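Putative thiosulfate sulfurtransferase YOR285W (PDB 3D1P) transfers sulfur from thiosulfate to glutathione in mitochondria, yielding S-sulfanylglutathione, a central intermediate of hydrogen sulfide metabolism. Local coordinates at residues A[61-64]-A[70-73]; A[77-82]-A[86-91]; A[109-112]-A[118-121]. All coordinates share one frame; numbering follows the deposited sequence. Where two conformers were deposited one is given.

Interactions 1 and 3 both reach the parallel sheet of the rhodanese domain, while interaction 2 joins helix 76-83 to the loop before strand 93-97, and burial follows their place in the fold. Interaction 1 is the buried one, made of aliphatic and aromatic carbon alone. Interaction 2 lies at the surface, where a single buried phenylalanine meets the loop. Interaction 3, partly buried, joins helix 102-112 to strand 119-121 and mixes methyl packing with hydroxyls. Residues 70-73 connect them: A71 O lies 3.2 Å from F79 CD1 of interaction 2, and F72 CB 3.8 Å from A111 CA of interaction 3. Interactions 2 and 3 do not touch, their nearest atoms being about 5 Å apart.

Interaction 1. Residues A[61-64]-A[70-73]; sequences INVP and DAFA
The ring of F72 takes V63 at its CE2-CZ side, where the valine arrives obliquely, and a second aromatic ring, F96, meets it in an edge-to-face pair. The nearest valine atom is CG1, 3.6 Å from F72 CE2. The other methyl, V63 CG2, lies 4.0 Å from F72 CZ, which places both branches near the CE2-CZ bond. V63 CG1 also carries the second half of the contact, with A71 CB 3.4 Å away, closer than usual for two methyl groups. This double role follows from the rotation about CA-CB: CG1 stands anti to the backbone N (chi1 -173°), which directs it into the corner between the alanine methyl and the phenylalanine ring.

Segment 61-64 leaves the edge strand 61-62, while 70-73 carries a short 3-10 segment before helix 76-83, and the V63 side chain is about 10 Å from that of the persulfide-forming C98. F79 of that helix touches both V63 and A71, and F72 also rests on V44 of strand 41-45.

All three touching residues are buried and the atoms that meet are carbon; cohesion is hydrophobic and depends on shape. The short CG1-CB distance is consistent with tight packing of V63 in this rotamer.

Interaction 2. Residues A[77-82]-A[86-91]; sequences LEFEKQ and PKPDSA
F79 and K87 cross at about a right angle, the ring of F79 presenting one face to the backbone and the first carbons of the lysine. K87 CA sits 3.8 Å from the ring centroid and 23° off the ring normal, which fits a CH-pi contact displaced toward the rim on the CD2 side. Beside it, K87 CB lies 3.7 Å from F79 CG. The side chain of P88 likewise crosses that of F79 at about a right angle, and its CD is 3.7 Å from F79 CZ, while P86 O approaches F79 CE2 obliquely at 3.6 Å. The ring gets there because CG is anti to the backbone N (chi1 -174°), which carries it from the helix to the returning chain.

In the rhodanese domain, the loop after helix 76-83 runs back past the helix toward strand 93-97, with two prolines, and D89 OD1 accepts from A91 N at 2.9 Å in an Asx turn just ahead of that strand. Shortening F79 to an alanine is likely to leave K87 CA and P88 CD without the ring they pack on and to open a gap toward V63 and I85, which F79 also touches. The stem of K87 runs on extended past the ring, and in the conformer described its NZ hydrogen-bonds to L74 O, a carbonyl just ahead of the helix.

Interaction 3. Residues A[109-112]-A[118-121]; sequences KVAS and NTSL
A111 and T119 make the inner part of this contact, methyl to methyl, with A111 CB 4.3 Å from T119 CG2. That spacing is ordinary for loose van der Waals packing; what makes this side the denser one is its surroundings. A111 is buried, its methyl directed at the strand, and F72, Y116 and F96 also touch it, the last of these, from strand 93-97, being shared with T119 and helping to fill the angle between helix 102-112 and strand 119-121.

The outer side is thinner and partly open to solvent. Here S112 CB lies 3.9 Å from T119 OG1, a carbon-to-oxygen approach with no bond between the two residues, although their CA atoms, 6.6 Å apart, are the nearest across the contact. S112 was deposited in two conformers, which leaves the details of its hydroxyl less certain.

T119 OG1 lies between its backbone N and carbonyl carbon (chi1 63°), which sets CG2 anti to the carbonyl carbon. This rotation splits the side chain, the methyl serving the hydrophobic side and the hydroxyl the polar one. Both hydroxyls find their bonds at Q108, one helical turn before S112: T119 OG1 with its side-chain OE1, and S112 OG, in the conformer described, with its backbone O.

The two segments close a beta-alpha-beta crossover, in which strand 93-97, helix 102-112 and the neighbouring parallel strand 119-121 follow one another in the chain. With only 82 Å² buried between the segments, the direct contact is slight. This is consistent with the helix end being held by weak methyl packing of A111 on T119 together with the T119 OG1 to Q108 OE1 hydrogen bond, S112 adding little.

Interaction 1. Residues A[61-64]-A[70-73]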
loop_
_atom_site.group_PDB
_atom_site.type_symbol
_atom_site.label_atom_id
_atom_site.label_comp_id
_atom_site.label_asym_id
_atom_site.label_seq_id
_atom_site.Cartn_x
_atom_site.Cartn_y
_atom_site.Cartn_z
ATOM N N ILE A 61 0.198 -2.254 -5.797
ATOM C CA ILE A 61 -0.100 -3.663 -5.604
ATOM C C ILE A 61 -1.270 -3.801 -4.649
ATOM O O ILE A 61 -1.560 -2.907 -3.861
ATOM C CB ILE A 61 1.124 -4.463 -5.113
ATOM C CG1 ILE A 61 1.550 -4.068 -3.682
ATOM C CG2 ILE A 61 2.257 -4.325 -6.128
ATOM C CD1 ILE A 61 2.637 -4.968 -3.105
ATOM N N ASN A 62 -1.964 -4.935 -4.751
ATOM C CA ASN A 62 -3.099 -5.218 -3.873
ATOM C C ASN A 62 -2.726 -6.400 -2.983
ATOM O O ASN A 62 -2.468 -7.497 -3.450
ATOM C CB ASN A 62 -4.318 -5.554 -4.717
ATOM C CG ASN A 62 -5.597 -5.770 -3.902
ATOM O OD1 ASN A 62 -6.470 -6.564 -4.289
ATOM N ND2 ASN A 62 -5.787 -5.013 -2.835
ATOM N N VAL A 63 -2.701 -6.149 -1.665
ATOM C CA VAL A 63 -2.389 -7.184 -0.678
ATOM C C VAL A 63 -3.493 -7.120 0.388
ATOM O O VAL A 63 -3.352 -6.447 1.407
ATOM C CB VAL A 63 -0.998 -7.028 -0.052
ATOM C CG1 VAL A 63 -0.710 -8.248 0.822
ATOM C CG2 VAL A 63 0.073 -6.882 -1.149
ATOM N N PRO A 64 -4.632 -7.741 0.107
ATOM C CA PRO A 64 -5.821 -7.509 0.937
ATOM C C PRO A 64 -5.623 -7.831 2.415
ATOM O O PRO A 64 -5.236 -8.946 2.786
ATOM C CB PRO A 64 -6.863 -8.450 0.311
ATOM C CG PRO A 64 -6.435 -8.566 -1.151
ATOM C CD PRO A 64 -4.932 -8.577 -1.077
ATOM N N ASP A 70 -2.265 -11.666 7.602
ATOM C CA ASP A 70 -0.907 -12.151 7.821
ATOM C C ASP A 70 0.005 -12.054 6.636
ATOM O O ASP A 70 1.125 -12.520 6.724
ATOM C CB ASP A 70 -0.947 -13.662 8.225
ATOM C CG ASP A 70 -1.662 -14.551 7.155
ATOM O OD1 ASP A 70 -2.563 -14.052 6.332
ATOM O OD2 ASP A 70 -1.380 -15.791 7.225
ATOM N N ALA A 71 -0.440 -11.464 5.523
ATOM C CA ALA A 71 0.346 -11.502 4.320
ATOM C C ALA A 71 1.777 -11.022 4.559
ATOM O O ALA A 71 2.718 -11.667 4.115
ATOM C CB ALA A 71 -0.279 -10.630 3.232
ATOM N N PHE A 72 1.940 -9.901 5.254
ATOM C CA PHE A 72 3.267 -9.350 5.400
ATOM C C PHE A 72 4.141 -10.061 6.416
ATOM O O PHE A 72 5.303 -9.674 6.582
ATOM C CB PHE A 72 3.230 -7.838 5.609
ATOM C CG PHE A 72 3.016 -7.111 4.305
ATOM C CD1 PHE A 72 4.086 -6.952 3.431
ATOM C CD2 PHE A 72 1.772 -6.680 3.902
ATOM C CE1 PHE A 72 3.922 -6.398 2.189
ATOM C CE2 PHE A 72 1.597 -6.103 2.665
ATOM C CZ PHE A 72 2.686 -5.963 1.796
ATOM N N ALA A 73 3.618 -11.133 7.020
ATOM C CA ALA A 73 4.384 -12.034 7.865
ATOM C C ALA A 73 4.800 -13.295 7.126
ATOM O O ALA A 73 5.520 -14.126 7.686
ATOM C CB ALA A 73 3.581 -12.412 9.106
#

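Interaction 2. Residues A[77-82]-A[86-91]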
loop_
_atom_site.group_PDB
_atom_site.type_symbol
_atom_site.label_atom_id
_atom_site.label_comp_id
_atom_site.label_asym_id
_atom_site.label_seq_id
_atom_site.Cartn_x
_atom_site.Cartn_y
_atom_site.Cartn_z
ATOM N N LEU A 77 7.989 -17.422 -0.672
ATOM C CA LEU A 77 7.316 -18.451 -1.444
ATOM C C LEU A 77 5.836 -18.546 -1.051
ATOM O O LEU A 77 4.942 -18.601 -1.906
ATOM C CB LEU A 77 8.049 -19.778 -1.274
ATOM C CG LEU A 77 7.479 -20.945 -2.067
ATOM C CD1 LEU A 77 7.784 -20.828 -3.553
ATOM C CD2 LEU A 77 8.054 -22.269 -1.511
ATOM N N GLU A 78 5.576 -18.533 0.240
ATOM C CA GLU A 78 4.219 -18.634 0.732
ATOM C C GLU A 78 3.412 -17.369 0.418
ATOM O O GLU A 78 2.223 -17.460 0.098
ATOM C CB GLU A 78 4.216 -18.913 2.249
ATOM C CG GLU A 78 2.842 -19.138 2.869
ATOM C CD GLU A 78 2.145 -20.438 2.453
ATOM O OE1 GLU A 78 2.746 -21.263 1.735
ATOM O OE2 GLU A 78 1.011 -20.628 2.871
ATOM N N PHE A 79 4.073 -16.206 0.454
ATOM C CA PHE A 79 3.404 -14.974 0.068
ATOM C C PHE A 79 2.856 -15.101 -1.363
ATOM O O PHE A 79 1.708 -14.776 -1.640
ATOM C CB PHE A 79 4.386 -13.814 0.178
ATOM C CG PHE A 79 3.760 -12.443 -0.055
ATOM C CD1 PHE A 79 3.506 -11.606 0.990
ATOM C CD2 PHE A 79 3.467 -12.020 -1.342
ATOM C CE1 PHE A 79 2.945 -10.346 0.781
ATOM C CE2 PHE A 79 2.892 -10.762 -1.546
ATOM C CZ PHE A 79 2.641 -9.931 -0.477
ATOM N N GLU A 80 3.695 -15.534 -2.299
ATOM C CA GLU A 80 3.221 -15.613 -3.656
ATOM C C GLU A 80 2.127 -16.668 -3.797
ATOM O O GLU A 80 1.154 -16.449 -4.531
ATOM C CB GLU A 80 4.371 -15.836 -4.620
ATOM C CG GLU A 80 3.997 -15.658 -6.067
ATOM C CD GLU A 80 3.402 -16.866 -6.730
ATOM O OE1 GLU A 80 3.503 -17.978 -6.176
ATOM O OE2 GLU A 80 2.815 -16.711 -7.821
ATOM N N LYS A 81 2.200 -17.783 -3.065
ATOM C CA LYS A 81 1.113 -18.741 -3.147
ATOM C C LYS A 81 -0.204 -18.167 -2.642
ATOM O O LYS A 81 -1.269 -18.459 -3.224
ATOM C CB LYS A 81 1.479 -20.007 -2.390
ATOM C CG LYS A 81 2.583 -20.784 -3.050
ATOM C CD LYS A 81 2.996 -21.918 -2.127
ATOM C CE LYS A 81 4.030 -22.811 -2.723
ATOM N NZ LYS A 81 4.622 -23.679 -1.683
ATOM N N GLN A 82 -0.162 -17.400 -1.554
ATOM C CA GLN A 82 -1.370 -16.891 -0.973
ATOM C C GLN A 82 -1.923 -15.674 -1.706
ATOM O O GLN A 82 -3.137 -15.540 -1.843
ATOM C CB GLN A 82 -1.133 -16.590 0.501
ATOM C CG GLN A 82 -0.801 -17.898 1.334
ATOM C CD GLN A 82 -1.862 -19.046 1.319
ATOM O OE1 GLN A 82 -3.032 -18.750 1.236
ATOM N NE2 GLN A 82 -1.433 -20.353 1.442
ATOM N N PRO A 86 4.577 -11.440 -6.195
ATOM C CA PRO A 86 5.790 -11.588 -5.394
ATOM C C PRO A 86 5.748 -10.737 -4.139
ATOM O O PRO A 86 5.182 -9.635 -4.106
ATOM C CB PRO A 86 6.926 -11.103 -6.328
ATOM C CG PRO A 86 6.349 -11.279 -7.681
ATOM C CD PRO A 86 4.897 -10.919 -7.525
ATOM N N LYS A 87 6.400 -11.248 -3.113
ATOM C CA LYS A 87 6.528 -10.503 -1.875
ATOM C C LYS A 87 7.394 -9.269 -2.109
ATOM O O LYS A 87 8.478 -9.369 -2.664
ATOM C CB LYS A 87 7.174 -11.377 -0.814
ATOM C CG LYS A 87 7.193 -10.722 0.546
ATOM C CD LYS A 87 7.770 -11.623 1.636
ATOM C CE LYS A 87 7.818 -10.950 3.007
ATOM N NZ LYS A 87 8.558 -11.761 4.004
ATOM N N PRO A 88 6.921 -8.091 -1.696
ATOM C CA PRO A 88 7.720 -6.897 -1.927
ATOM C C PRO A 88 9.095 -6.974 -1.299
ATOM O O PRO A 88 9.273 -7.494 -0.186
ATOM C CB PRO A 88 6.879 -5.779 -1.284
ATOM C CG PRO A 88 5.493 -6.268 -1.440
ATOM C CD PRO A 88 5.591 -7.748 -1.180
ATOM N N ASP A 89 10.048 -6.368 -1.976
ATOM C CA ASP A 89 11.431 -6.272 -1.493
ATOM C C ASP A 89 11.485 -5.420 -0.228
ATOM O O ASP A 89 11.077 -4.257 -0.252
ATOM C CB ASP A 89 12.213 -5.626 -2.640
ATOM C CG ASP A 89 13.669 -5.374 -2.366
ATOM O OD1 ASP A 89 14.162 -5.546 -1.240
ATOM O OD2 ASP A 89 14.334 -5.000 -3.355
ATOM N N SER A 90 12.041 -5.982 0.862
ATOM C CA SER A 90 12.085 -5.250 2.116
ATOM C C SER A 90 13.027 -4.065 2.121
ATOM O O SER A 90 12.980 -3.274 3.055
ATOM C CB SER A 90 12.318 -6.141 3.284
ATOM O OG SER A 90 13.592 -6.685 3.149
ATOM N N ALA A 91 13.872 -3.929 1.114
ATOM C CA ALA A 91 14.742 -2.772 1.006
ATOM C C ALA A 91 13.985 -1.551 0.516
ATOM O O ALA A 91 14.521 -0.452 0.597
ATOM C CB ALA A 91 15.906 -3.063 0.028
#

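Interaction 3. Residues A[109-112]-A[118-121]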
loop_
_atom_site.group_PDB
_atom_site.type_symbol
_atom_site.label_atom_id
_atom_site.label_comp_id
_atom_site.label_asym_id
_atom_site.label_seq_id
_atom_site.Cartn_x
_atom_site.Cartn_y
_atom_site.Cartn_z
ATOM N N LYS A 109 1.656 -2.207 10.424
ATOM C CA LYS A 109 2.189 -2.779 11.661
ATOM C C LYS A 109 2.677 -4.194 11.445
ATOM O O LYS A 109 3.708 -4.602 12.009
ATOM C CB LYS A 109 1.144 -2.738 12.757
ATOM C CG LYS A 109 0.953 -1.344 13.332
ATOM C CD LYS A 109 -0.212 -1.198 14.294
ATOM C CE LYS A 109 -0.200 0.179 14.959
ATOM N NZ LYS A 109 -1.457 0.607 15.651
ATOM N N VAL A 110 1.940 -4.991 10.653
ATOM C CA VAL A 110 2.407 -6.339 10.344
ATOM C C VAL A 110 3.750 -6.267 9.623
ATOM O O VAL A 110 4.702 -6.952 9.980
ATOM C CB VAL A 110 1.372 -7.123 9.505
ATOM C CG1 VAL A 110 1.931 -8.505 9.148
ATOM C CG2 VAL A 110 0.043 -7.244 10.241
ATOM N N ALA A 111 3.830 -5.440 8.588
ATOM C CA ALA A 111 5.067 -5.381 7.820
ATOM C C ALA A 111 6.255 -4.902 8.666
ATOM O O ALA A 111 7.337 -5.480 8.629
ATOM C CB ALA A 111 4.868 -4.460 6.584
ATOM N N SER A 112 6.034 -3.843 9.430
ATOM C CA SER A 112 7.122 -3.250 10.194
ATOM C C SER A 112 7.628 -4.204 11.280
ATOM O O SER A 112 8.786 -4.125 11.642
ATOM C CB SER A 112 6.719 -1.887 10.778
ATOM O OG SER A 112 5.682 -2.028 11.737
ATOM N N ASN A 118 11.419 0.104 6.246
ATOM C CA ASN A 118 11.098 1.372 5.575
ATOM C C ASN A 118 9.638 1.309 5.154
ATOM O O ASN A 118 9.303 0.785 4.088
ATOM C CB ASN A 118 11.986 1.646 4.383
ATOM C CG ASN A 118 11.846 3.075 3.920
ATOM O OD1 ASN A 118 10.957 3.795 4.380
ATOM N ND2 ASN A 118 12.655 3.492 2.976
ATOM N N THR A 119 8.766 1.740 6.050
ATOM C CA THR A 119 7.348 1.702 5.794
ATOM C C THR A 119 6.743 3.068 6.134
ATOM O O THR A 119 7.247 3.818 6.985
ATOM C CB THR A 119 6.597 0.630 6.614
ATOM O OG1 THR A 119 6.700 0.909 8.009
ATOM C CG2 THR A 119 7.146 -0.770 6.342
ATOM N N SER A 120 5.660 3.377 5.441
ATOM C CA SER A 120 4.995 4.649 5.521
ATOM C C SER A 120 3.507 4.459 5.390
ATOM O O SER A 120 3.031 3.387 5.009
ATOM C CB SER A 120 5.479 5.577 4.404
ATOM O OG SER A 120 6.878 5.687 4.435
ATOM N N LEU A 121 2.759 5.528 5.678
ATOM C CA LEU A 121 1.295 5.522 5.558
ATOM C C LEU A 121 0.841 6.603 4.597
ATOM O O LEU A 121 1.394 7.705 4.557
ATOM C CB LEU A 121 0.614 5.846 6.879
ATOM C CG LEU A 121 0.816 4.866 8.002
ATOM C CD1 LEU A 121 0.287 5.422 9.320
ATOM C CD2 LEU A 121 0.133 3.548 7.690
#